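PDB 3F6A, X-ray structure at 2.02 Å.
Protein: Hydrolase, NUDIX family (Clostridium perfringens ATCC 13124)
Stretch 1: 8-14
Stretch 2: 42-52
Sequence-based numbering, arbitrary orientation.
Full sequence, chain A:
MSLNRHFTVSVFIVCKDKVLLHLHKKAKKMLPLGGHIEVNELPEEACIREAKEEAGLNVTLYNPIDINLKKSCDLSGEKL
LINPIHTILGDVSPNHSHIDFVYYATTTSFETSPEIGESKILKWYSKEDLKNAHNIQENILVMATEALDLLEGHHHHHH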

# COMPACT_ATOMS: atom_id res chain seq x y z
N THR A 8 10.05 0.30 3.46
CA THR A 8 10.62 1.59 3.08
C THR A 8 9.59 2.36 2.25
O THR A 8 8.56 1.82 1.86
CB THR A 8 11.88 1.40 2.22
OG1 THR A 8 11.51 0.88 0.93
CG2 THR A 8 12.85 0.43 2.87
N VAL A 9 9.89 3.63 1.98
CA VAL A 9 9.01 4.45 1.15
C VAL A 9 9.83 5.14 0.07
O VAL A 9 11.05 5.28 0.19
CB VAL A 9 8.26 5.53 1.98
CG1 VAL A 9 7.41 4.86 3.05
CG2 VAL A 9 9.24 6.52 2.60
N SER A 10 9.15 5.55 -0.99
CA SER A 10 9.77 6.26 -2.10
C SER A 10 8.81 7.37 -2.46
O SER A 10 7.59 7.19 -2.37
CB SER A 10 9.96 5.34 -3.32
OG SER A 10 11.03 4.44 -3.12
N VAL A 11 9.34 8.52 -2.86
CA VAL A 11 8.49 9.65 -3.23
C VAL A 11 8.99 10.33 -4.49
O VAL A 11 10.14 10.75 -4.56
CB VAL A 11 8.47 10.73 -2.13
CG1 VAL A 11 7.23 11.60 -2.29
CG2 VAL A 11 8.52 10.09 -0.76
N PHE A 12 8.11 10.43 -5.47
CA PHE A 12 8.42 11.10 -6.72
C PHE A 12 7.77 12.46 -6.57
O PHE A 12 6.55 12.58 -6.53
CB PHE A 12 7.83 10.31 -7.88
CG PHE A 12 8.61 9.08 -8.22
CD1 PHE A 12 9.65 9.13 -9.15
CD2 PHE A 12 8.34 7.86 -7.59
CE1 PHE A 12 10.40 8.00 -9.44
CE2 PHE A 12 9.09 6.72 -7.88
CZ PHE A 12 10.12 6.79 -8.80
N ILE A 13 8.60 13.49 -6.49
CA ILE A 13 8.13 14.86 -6.31
C ILE A 13 8.13 15.65 -7.60
O ILE A 13 9.14 15.73 -8.30
CB ILE A 13 9.00 15.58 -5.26
CG1 ILE A 13 9.00 14.76 -3.97
CG2 ILE A 13 8.48 16.99 -5.01
CD1 ILE A 13 9.96 15.26 -2.91
N VAL A 14 6.98 16.25 -7.91
CA VAL A 14 6.83 17.04 -9.12
C VAL A 14 6.68 18.53 -8.86
O VAL A 14 5.90 18.95 -8.01
CB VAL A 14 5.59 16.56 -9.93
CG1 VAL A 14 5.30 17.53 -11.08
CG2 VAL A 14 5.83 15.15 -10.46
N LEU A 42 4.03 6.46 10.42
CA LEU A 42 3.19 6.11 9.27
C LEU A 42 4.01 6.23 7.99
O LEU A 42 4.84 7.14 7.87
CB LEU A 42 1.99 7.04 9.16
CG LEU A 42 1.02 7.22 10.34
CD1 LEU A 42 0.00 8.29 9.97
CD2 LEU A 42 0.34 5.90 10.67
N PRO A 43 3.78 5.34 7.02
CA PRO A 43 4.53 5.40 5.76
C PRO A 43 4.47 6.81 5.14
O PRO A 43 5.43 7.26 4.54
CB PRO A 43 3.83 4.36 4.89
CG PRO A 43 3.39 3.32 5.90
CD PRO A 43 2.86 4.18 7.03
N GLU A 44 3.33 7.48 5.30
CA GLU A 44 3.16 8.82 4.74
C GLU A 44 4.00 9.87 5.47
O GLU A 44 4.51 10.80 4.85
CB GLU A 44 1.69 9.23 4.78
CG GLU A 44 1.06 9.23 6.16
CD GLU A 44 -0.46 9.35 6.11
OE1 GLU A 44 -0.99 10.46 6.37
OE2 GLU A 44 -1.13 8.35 5.79
N GLU A 45 4.15 9.71 6.78
CA GLU A 45 4.94 10.66 7.55
C GLU A 45 6.40 10.47 7.16
O GLU A 45 7.17 11.42 7.13
CB GLU A 45 4.75 10.42 9.05
CG GLU A 45 3.30 10.60 9.49
CD GLU A 45 3.09 10.36 10.98
OE1 GLU A 45 3.66 9.38 11.51
OE2 GLU A 45 2.34 11.14 11.60
N ALA A 46 6.75 9.22 6.83
CA ALA A 46 8.11 8.89 6.41
C ALA A 46 8.43 9.60 5.10
O ALA A 46 9.56 10.04 4.88
CB ALA A 46 8.27 7.38 6.25
N CYS A 47 7.44 9.70 4.21
CA CYS A 47 7.65 10.38 2.93
C CYS A 47 7.91 11.85 3.19
O CYS A 47 8.84 12.44 2.63
CB CYS A 47 6.41 10.24 2.04
SG CYS A 47 6.16 8.59 1.35
N ILE A 48 7.07 12.44 4.05
CA ILE A 48 7.20 13.84 4.40
C ILE A 48 8.57 14.14 5.00
O ILE A 48 9.22 15.10 4.59
CB ILE A 48 6.09 14.27 5.40
CG1 ILE A 48 4.73 14.25 4.69
CG2 ILE A 48 6.38 15.66 5.96
CD1 ILE A 48 3.58 14.76 5.54
N ARG A 49 9.02 13.35 5.97
CA ARG A 49 10.32 13.62 6.57
C ARG A 49 11.48 13.39 5.61
O ARG A 49 12.42 14.19 5.56
CB ARG A 49 10.54 12.79 7.84
CG ARG A 49 10.18 11.33 7.74
CD ARG A 49 10.67 10.60 8.98
NE ARG A 49 12.09 10.33 8.89
CZ ARG A 49 12.61 9.20 8.41
NH1 ARG A 49 11.81 8.23 7.99
NH2 ARG A 49 13.92 9.07 8.32
N GLU A 50 11.42 12.32 4.83
CA GLU A 50 12.50 12.04 3.88
C GLU A 50 12.61 13.16 2.85
O GLU A 50 13.71 13.51 2.44
CB GLU A 50 12.28 10.69 3.19
CG GLU A 50 12.45 9.50 4.13
CD GLU A 50 13.90 9.29 4.56
OE1 GLU A 50 14.72 10.23 4.44
OE2 GLU A 50 14.21 8.19 5.05
N ALA A 51 11.47 13.73 2.46
CA ALA A 51 11.48 14.81 1.49
C ALA A 51 12.20 16.02 2.09
O ALA A 51 12.93 16.73 1.40
CB ALA A 51 10.05 15.19 1.10
N LYS A 52 11.99 16.24 3.39
CA LYS A 52 12.61 17.35 4.10
C LYS A 52 14.09 17.09 4.35
O LYS A 52 14.93 17.97 4.18
CB LYS A 52 11.90 17.57 5.45
CG LYS A 52 12.16 18.93 6.10
CD LYS A 52 11.58 20.06 5.26
CE LYS A 52 11.62 21.39 5.99
NZ LYS A 52 11.03 22.49 5.19

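The strand 8-14 and the helix 43-52 pack mainly through apolar side chains; no hydrogen bond links them, and together they bury 284 Å². The axes approach to 8.1 Å with 57° between their N-to-C directions, and the nearest CA atoms are those of Val11 and Cys47, 6.3 Å apart.

The alternation of the strand selects the contacting residues. Val9, Val11 and Ile13 direct their CA-to-CB bonds toward the helix, whereas those of Thr8 and Ser10 point away, leaving their hydroxyls to hydrogen-bond elsewhere in the structure. Val9, in the m rotamer, contributes the largest area; its CG1 lies 4.1 Å from Pro43 CB and its CG2 3.9 Å from Ala46 CB. Its CB also meets Cys47 SG at 3.8 Å. At the nearest CA pair, Val11 CG2 packs against Cys47 CB at 3.5 Å. Farther along, Ile13 extends its m,t side chain so that CD1 reaches Ala51 CB at 4.0 Å. The small side chains of Ala46 and Ala51 point toward the strand and offer methyl surfaces to the longer branched residues. Cys47, set sideways, is compact enough to touch both Val9 and Val11. Val9, Val11, Ile13, Pro43, Ala46, Cys47 and Ala51 are all buried, which suits their apolar or compact side chains.

Polar backbone atoms also border this apolar layer. Val9 CG1 lies 3.4 Å from Pro43 O, a carbonyl that already accepts a helical hydrogen bond from Cys47 N (3.2 Å).

Interactions within the second stretch order the helix itself. Leu42 occupies the N-cap position, and its N donates to Glu45 OE1 at 3.1 Å, while Leu42 O accepts from Ala46 N at 3.0 Å. Arg49 NH2 and Glu50 OE2 form a salt bridge at 3.4 Å, with the oxygen well out of the guanidinium plane, so the attraction is one of charge alone.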